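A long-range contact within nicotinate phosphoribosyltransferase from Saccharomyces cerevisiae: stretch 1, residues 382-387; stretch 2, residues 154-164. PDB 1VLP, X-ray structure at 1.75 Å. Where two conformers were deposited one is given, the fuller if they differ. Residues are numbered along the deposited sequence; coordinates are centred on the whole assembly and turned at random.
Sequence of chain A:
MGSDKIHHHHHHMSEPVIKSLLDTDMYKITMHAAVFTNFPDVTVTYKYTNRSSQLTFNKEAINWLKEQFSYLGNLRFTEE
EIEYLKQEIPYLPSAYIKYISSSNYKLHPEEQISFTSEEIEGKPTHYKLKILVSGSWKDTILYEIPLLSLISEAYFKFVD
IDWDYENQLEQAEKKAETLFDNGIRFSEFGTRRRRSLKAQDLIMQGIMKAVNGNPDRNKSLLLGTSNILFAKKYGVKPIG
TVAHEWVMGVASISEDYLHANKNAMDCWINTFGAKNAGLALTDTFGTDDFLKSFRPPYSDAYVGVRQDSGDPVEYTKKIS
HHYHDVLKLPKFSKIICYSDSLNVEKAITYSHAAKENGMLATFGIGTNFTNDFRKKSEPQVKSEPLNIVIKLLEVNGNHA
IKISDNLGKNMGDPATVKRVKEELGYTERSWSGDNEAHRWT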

# COMPACT_ATOMS: atom_id res chain seq x y z
N LYS A 382 -24.31 -2.74 5.76
CA LYS A 382 -22.84 -2.66 5.79
C LYS A 382 -22.33 -2.10 7.13
O LYS A 382 -22.88 -1.11 7.70
CB LYS A 382 -22.35 -1.76 4.65
CG LYS A 382 -20.88 -1.87 4.35
CD LYS A 382 -20.44 -0.86 3.31
CE LYS A 382 -18.97 -1.02 2.97
NZ LYS A 382 -18.52 -2.47 2.93
N SER A 383 -21.27 -2.72 7.64
CA SER A 383 -20.51 -2.15 8.71
C SER A 383 -19.38 -1.38 8.05
O SER A 383 -18.45 -1.98 7.52
CB SER A 383 -19.94 -3.22 9.65
OG SER A 383 -19.12 -2.64 10.62
N GLU A 384 -19.45 -0.06 8.11
CA GLU A 384 -18.54 0.75 7.36
C GLU A 384 -17.10 0.66 7.88
O GLU A 384 -16.90 0.79 9.07
CB GLU A 384 -19.01 2.18 7.42
CG GLU A 384 -20.37 2.36 6.78
CD GLU A 384 -20.30 2.54 5.28
OE1 GLU A 384 -19.36 2.01 4.63
OE2 GLU A 384 -21.21 3.21 4.75
N PRO A 385 -16.11 0.47 6.99
CA PRO A 385 -14.69 0.62 7.40
C PRO A 385 -14.29 2.04 7.78
O PRO A 385 -14.95 3.02 7.40
CB PRO A 385 -13.89 0.25 6.14
CG PRO A 385 -14.79 -0.53 5.34
CD PRO A 385 -16.16 0.10 5.58
N LEU A 386 -13.23 2.14 8.55
CA LEU A 386 -12.61 3.41 8.86
C LEU A 386 -11.75 3.80 7.68
O LEU A 386 -10.87 3.02 7.30
CB LEU A 386 -11.76 3.21 10.13
CG LEU A 386 -11.20 4.40 10.85
CD1 LEU A 386 -12.34 5.30 11.35
CD2 LEU A 386 -10.33 3.89 12.00
N ASN A 387 -12.01 4.97 7.09
CA ASN A 387 -11.28 5.50 5.92
C ASN A 387 -10.14 6.40 6.42
O ASN A 387 -10.29 7.65 6.43
CB ASN A 387 -12.22 6.30 5.03
CG ASN A 387 -11.57 6.84 3.72
OD1 ASN A 387 -10.37 6.66 3.45
ND2 ASN A 387 -12.38 7.52 2.90
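Stretch 2 154-164: AYFKFVDIDWD

Stretch 1 is an extended segment, weakly bonded as a strand around Lys-382 and Ser-383 and loop beyond; stretch 2 lies against it as the tail of a helix that begins before Ala-154, followed by a loop through Asp-164. The two run in opposite senses: the CA of Ser-383 is nearest that of Trp-163 (7.1 Å), the CA of Pro-385 that of Phe-156 (8.9 Å), and the CA of Leu-386 that of Tyr-155 (7.8 Å). The helix widens into a pi-type turn at 155-159, where Tyr-155 O accepts from both Val-159 N (2.8 Å) and Asp-160 N (3.0 Å). Lys-382 makes no contact. The CA-to-CB bond of Ser-383 points toward stretch 2, its OG 3.6 Å from Asp-160 OD2 and 4.0 Å from Phe-156 CE1. No direct hydrogen bond joins the stretches; water does the bridging. Water 1 lies 2.7 Å from Ser-383 OG and donates to Asp-160 OD2 and Asp-162 O, each 2.8 Å from its oxygen, although its protons are too few for all the acceptors in reach. At Glu-384 the CA-to-CB bond points sideways and the end of the side chain leads away; the closest contact is made by the backbone: water 2 donates to Glu-384 O (2.9 Å) and Asp-160 OD2 (2.5 Å), while Glu-384 O also meets Phe-156 CZ at 3.3 Å. The CA-to-CB bond of Pro-385 points away, and its CA lies 4.0 Å from Phe-156 CZ. With Leu-386 N 4.1 Å from Phe-156 CE2, the backbone from Glu-384 to Leu-386 thus passes the edge of the Phe-156 ring. Leu-386 points toward the helix: its CD2 packs 3.8 Å from Tyr-155 CB, and its CD1 lies over one face of the tyrosine ring. Asn-387 is out of reach. Within stretch 2, Trp-163 NE1 donates to Phe-156 O (2.9 Å), tying the loop back to the helix. The contact buries 276 Å², both sides summed.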

# COMPACT_ATOMS: atom_id res chain seq x y z
N ALA A 154 -8.15 -1.27 16.56
CA ALA A 154 -8.61 -0.53 17.77
C ALA A 154 -10.07 -0.10 17.63
O ALA A 154 -10.89 -0.33 18.51
CB ALA A 154 -7.72 0.67 18.02
N TYR A 155 -10.38 0.50 16.48
CA TYR A 155 -11.71 1.06 16.23
C TYR A 155 -12.75 -0.07 16.32
O TYR A 155 -13.78 0.06 17.01
CB TYR A 155 -11.77 1.79 14.86
CG TYR A 155 -13.10 2.44 14.64
CD1 TYR A 155 -13.39 3.72 15.22
CD2 TYR A 155 -14.11 1.79 13.95
CE1 TYR A 155 -14.64 4.31 15.09
CE2 TYR A 155 -15.39 2.37 13.84
CZ TYR A 155 -15.64 3.63 14.42
OH TYR A 155 -16.91 4.20 14.29
N PHE A 156 -12.48 -1.22 15.67
CA PHE A 156 -13.43 -2.33 15.65
C PHE A 156 -13.43 -3.23 16.87
O PHE A 156 -14.31 -4.02 17.03
CB PHE A 156 -13.33 -3.10 14.35
CG PHE A 156 -13.82 -2.28 13.19
CD1 PHE A 156 -15.19 -2.01 13.06
CD2 PHE A 156 -12.94 -1.68 12.32
CE1 PHE A 156 -15.67 -1.20 12.02
CE2 PHE A 156 -13.41 -0.89 11.28
CZ PHE A 156 -14.77 -0.65 11.14
N LYS A 157 -12.42 -3.06 17.70
CA LYS A 157 -12.33 -3.74 18.99
C LYS A 157 -13.05 -2.99 20.10
O LYS A 157 -13.68 -3.61 20.97
CB LYS A 157 -10.83 -3.91 19.34
CG LYS A 157 -10.48 -4.94 20.36
CD LYS A 157 -8.92 -5.03 20.53
CE LYS A 157 -8.52 -6.14 21.49
NZ LYS A 157 -8.84 -7.51 20.94
N PHE A 158 -12.87 -1.67 20.13
CA PHE A 158 -13.33 -0.82 21.25
C PHE A 158 -14.48 0.12 20.92
O PHE A 158 -15.23 0.51 21.84
CB PHE A 158 -12.15 -0.01 21.80
CG PHE A 158 -11.06 -0.88 22.32
CD1 PHE A 158 -11.30 -1.68 23.46
CD2 PHE A 158 -9.86 -1.00 21.65
CE1 PHE A 158 -10.32 -2.56 23.93
CE2 PHE A 158 -8.86 -1.86 22.12
CZ PHE A 158 -9.09 -2.64 23.26
N VAL A 159 -14.61 0.53 19.67
CA VAL A 159 -15.59 1.55 19.31
C VAL A 159 -16.86 0.96 18.65
O VAL A 159 -17.97 1.19 19.17
CB VAL A 159 -14.99 2.70 18.45
CG1 VAL A 159 -16.00 3.81 18.17
CG2 VAL A 159 -13.76 3.25 19.14
N ASP A 160 -16.71 0.33 17.49
CA ASP A 160 -17.77 -0.33 16.79
C ASP A 160 -17.62 -1.81 16.94
O ASP A 160 -16.78 -2.40 16.26
CB ASP A 160 -17.75 0.02 15.30
CG ASP A 160 -18.96 -0.55 14.55
OD1 ASP A 160 -19.81 -1.25 15.16
OD2 ASP A 160 -19.06 -0.30 13.35
N ILE A 161 -18.43 -2.43 17.81
CA ILE A 161 -18.37 -3.88 18.01
C ILE A 161 -19.59 -4.60 17.43
O ILE A 161 -19.78 -5.78 17.68
CB ILE A 161 -18.28 -4.22 19.52
CG1 ILE A 161 -19.56 -3.76 20.23
CG2 ILE A 161 -17.08 -3.54 20.15
N ASP A 162 -20.39 -3.88 16.64
CA ASP A 162 -21.57 -4.47 15.99
C ASP A 162 -21.23 -5.21 14.68
O ASP A 162 -21.51 -4.73 13.58
CB ASP A 162 -22.57 -3.37 15.73
CG ASP A 162 -23.93 -3.91 15.27
OD1 ASP A 162 -24.16 -5.15 15.27
OD2 ASP A 162 -24.74 -3.05 14.88
N TRP A 163 -20.59 -6.38 14.83
CA TRP A 163 -20.08 -7.16 13.72
C TRP A 163 -19.51 -8.41 14.35
O TRP A 163 -19.27 -8.46 15.55
CB TRP A 163 -18.99 -6.41 12.95
CG TRP A 163 -17.73 -6.08 13.76
CD1 TRP A 163 -17.52 -4.99 14.54
CD2 TRP A 163 -16.53 -6.87 13.84
NE1 TRP A 163 -16.28 -5.05 15.11
CE2 TRP A 163 -15.66 -6.20 14.73
CE3 TRP A 163 -16.11 -8.08 13.25
CZ2 TRP A 163 -14.39 -6.68 15.03
CZ3 TRP A 163 -14.86 -8.56 13.54
CH2 TRP A 163 -14.00 -7.85 14.43
N ASP A 164 -19.26 -9.42 13.54
CA ASP A 164 -18.56 -10.60 14.00
C ASP A 164 -17.87 -11.28 12.81
O ASP A 164 -17.84 -10.73 11.69
CB ASP A 164 -19.52 -11.58 14.71
CG ASP A 164 -20.61 -12.12 13.79
OD1 ASP A 164 -20.38 -12.24 12.56
OD2 ASP A 164 -21.71 -12.41 14.30
O HOH W 1 -20.96 -2.14 12.58
O HOH W 2 -18.58 1.19 11.45